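Local coordinates for cobalamin (Vitamin B12) biosynthesis CbiX protein (Marinobacter aquaeolei, PDB 3LYH) that probably acts as a metal-binding lyase of the CbiX chelatase family, whose members are linked to cobalamin (vitamin B12) biosynthesis, at residues N37-Y42 with D51-R56. Sequence-based numbering, arbitrary orientation.
Sequences NAAIAY and DTIVNR
Ala39, near the start of strand 38-42, turns its methyl toward segment 51-56, where it meets Ile53. Its CB lies 4.0 Å from Ile53 CG2 and 4.1 Å from Ile53 CD1, so a single methyl touches the ends of both branches of the isoleucine. A small side chain suits this place, because the larger Ile53 reaches across from the helix to meet it. Ile40 points the other way, as alternation along a strand demands, and contributes its backbone instead: Ile40 O comes within 3.8 Å of Ile53 CG1, a van der Waals approach. Its own side chain is spent on the far face of the sheet, against Phe24 and Ala28 of helix 18-34. Ala41 faces the helix again, and its CB packs 3.8 Å from Ile53 CG1. Beta-branching lets Ile53 serve both alanines. With CG2 anti to the backbone N and CG1 beside that N (chi1 -62°), CG2 reaches toward Ala39 while CG1 lies against Ala41, and CD1 lies out beyond the Ile40 oxygen, 3.9 Å from Ile40 O. The contact is thus small and apolar, 129 Å² in all, and largely buried. Strand 38-42 and the helical segment 51-56 run at 144° to each other, roughly antiparallel, as expected when the chain leaves a strand and runs back in a helix over one face of the sheet. This is the first half of a beta-alpha-beta crossover that leads, past strand 6-12, to strand 64-69 of the parallel sheet. Strand 38-42 is outermost within the chain and bonds through its backbone to strand 6-12, whose Ile9 touches both Ala41 and Ile53; helix 18-34 packs on one face and helix 50-59 on the other.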
loop_
_atom_site.group_PDB
_atom_site.type_symbol
_atom_site.label_atom_id
_atom_site.label_comp_id
_atom_site.label_asym_id
_atom_site.label_seq_id
_atom_site.Cartn_x
_atom_site.Cartn_y
_atom_site.Cartn_z
ATOM N N ASN B 37 -20.129 3.334 10.216
ATOM C CA ASN B 37 -20.223 4.150 8.987
ATOM C C ASN B 37 -18.896 4.214 8.238
ATOM O O ASN B 37 -18.378 5.307 7.921
ATOM C CB ASN B 37 -20.734 5.546 9.288
ATOM C CG ASN B 37 -22.023 5.516 10.106
ATOM O OD1 ASN B 37 -22.969 4.827 9.728
ATOM N ND2 ASN B 37 -22.042 6.221 11.256
ATOM N N ALA B 38 -18.316 3.034 8.016
ATOM C CA ALA B 38 -17.087 2.916 7.235
ATOM C C ALA B 38 -17.247 1.781 6.216
ATOM O O ALA B 38 -17.805 0.753 6.530
ATOM C CB ALA B 38 -15.833 2.745 8.183
ATOM N N ALA B 39 -16.796 2.029 4.974
ATOM C CA ALA B 39 -16.983 1.051 3.890
ATOM C C ALA B 39 -15.843 1.159 2.892
ATOM O O ALA B 39 -15.252 2.252 2.738
ATOM C CB ALA B 39 -18.303 1.292 3.196
ATOM N N ILE B 40 -15.529 0.052 2.253
ATOM C CA ILE B 40 -14.583 0.100 1.117
ATOM C C ILE B 40 -15.375 0.363 -0.162
ATOM O O ILE B 40 -16.533 -0.072 -0.289
ATOM C CB ILE B 40 -13.751 -1.209 0.936
ATOM C CG1 ILE B 40 -12.638 -0.997 -0.072
ATOM C CG2 ILE B 40 -14.662 -2.447 0.583
ATOM C CD1 ILE B 40 -11.572 -2.053 -0.084
ATOM N N ALA B 41 -14.757 1.122 -1.069
ATOM C CA ALA B 41 -15.297 1.322 -2.405
ATOM C C ALA B 41 -14.130 1.266 -3.382
ATOM O O ALA B 41 -12.961 1.496 -3.020
ATOM C CB ALA B 41 -16.070 2.655 -2.538
ATOM N N TYR B 42 -14.467 0.926 -4.627
ATOM C CA TYR B 42 -13.506 0.774 -5.689
ATOM C C TYR B 42 -13.751 1.837 -6.784
ATOM O O TYR B 42 -14.874 2.084 -7.192
ATOM C CB TYR B 42 -13.636 -0.613 -6.316
ATOM C CG TYR B 42 -13.297 -1.724 -5.352
ATOM C CD1 TYR B 42 -11.981 -2.022 -5.088
ATOM C CD2 TYR B 42 -14.294 -2.484 -4.742
ATOM C CE1 TYR B 42 -11.649 -3.045 -4.200
ATOM C CE2 TYR B 42 -13.975 -3.523 -3.854
ATOM C CZ TYR B 42 -12.648 -3.785 -3.603
ATOM O OH TYR B 42 -12.292 -4.787 -2.749
ATOM N N ASP B 51 -20.199 5.678 -6.126
ATOM C CA ASP B 51 -21.577 6.095 -6.228
ATOM C C ASP B 51 -22.482 5.204 -5.382
ATOM O O ASP B 51 -23.358 5.723 -4.708
ATOM C CB ASP B 51 -22.071 6.140 -7.684
ATOM C CG ASP B 51 -23.157 7.169 -7.875
ATOM O OD1 ASP B 51 -24.343 6.821 -7.747
ATOM O OD2 ASP B 51 -22.812 8.334 -8.126
ATOM N N THR B 52 -22.244 3.879 -5.399
ATOM C CA THR B 52 -23.060 2.936 -4.640
ATOM C C THR B 52 -22.957 3.144 -3.149
ATOM O O THR B 52 -23.964 3.113 -2.456
ATOM C CB THR B 52 -22.711 1.468 -5.002
ATOM O OG1 THR B 52 -23.137 1.217 -6.336
ATOM C CG2 THR B 52 -23.387 0.487 -4.051
ATOM N N ILE B 53 -21.745 3.385 -2.657
ATOM C CA ILE B 53 -21.566 3.665 -1.242
ATOM C C ILE B 53 -22.195 5.007 -0.849
ATOM O O ILE B 53 -22.823 5.137 0.222
ATOM C CB ILE B 53 -20.078 3.586 -0.843
ATOM C CG1 ILE B 53 -19.522 2.181 -1.072
ATOM C CG2 ILE B 53 -19.875 3.998 0.649
ATOM C CD1 ILE B 53 -20.270 1.054 -0.340
ATOM N N VAL B 54 -22.014 6.022 -1.688
ATOM C CA VAL B 54 -22.580 7.336 -1.365
ATOM C C VAL B 54 -24.101 7.258 -1.402
ATOM O O VAL B 54 -24.762 7.725 -0.486
ATOM C CB VAL B 54 -22.030 8.466 -2.275
ATOM C CG1 VAL B 54 -22.840 9.728 -2.060
ATOM C CG2 VAL B 54 -20.530 8.702 -2.018
ATOM N N ASN B 55 -24.622 6.596 -2.436
ATOM C CA ASN B 55 -26.071 6.391 -2.600
ATOM C C ASN B 55 -26.665 5.691 -1.368
ATOM O O ASN B 55 -27.717 6.073 -0.865
ATOM C CB ASN B 55 -26.334 5.601 -3.888
ATOM C CG ASN B 55 -27.711 5.835 -4.464
ATOM O OD1 ASN B 55 -28.051 6.951 -4.851
ATOM N ND2 ASN B 55 -28.508 4.772 -4.549
ATOM N N ARG B 56 -25.942 4.697 -0.855
ATOM C CA ARG B 56 -26.358 3.928 0.312
ATOM C C ARG B 56 -26.300 4.695 1.643
ATOM O O ARG B 56 -27.202 4.559 2.480
ATOM C CB ARG B 56 -25.487 2.651 0.452
ATOM C CG ARG B 56 -25.936 1.444 -0.355
ATOM C CD ARG B 56 -25.526 0.140 0.362
ATOM N NE ARG B 56 -25.419 -0.990 -0.563
ATOM C CZ ARG B 56 -24.284 -1.540 -1.013
ATOM N NH1 ARG B 56 -23.077 -1.113 -0.622
ATOM N NH2 ARG B 56 -24.357 -2.556 -1.877
#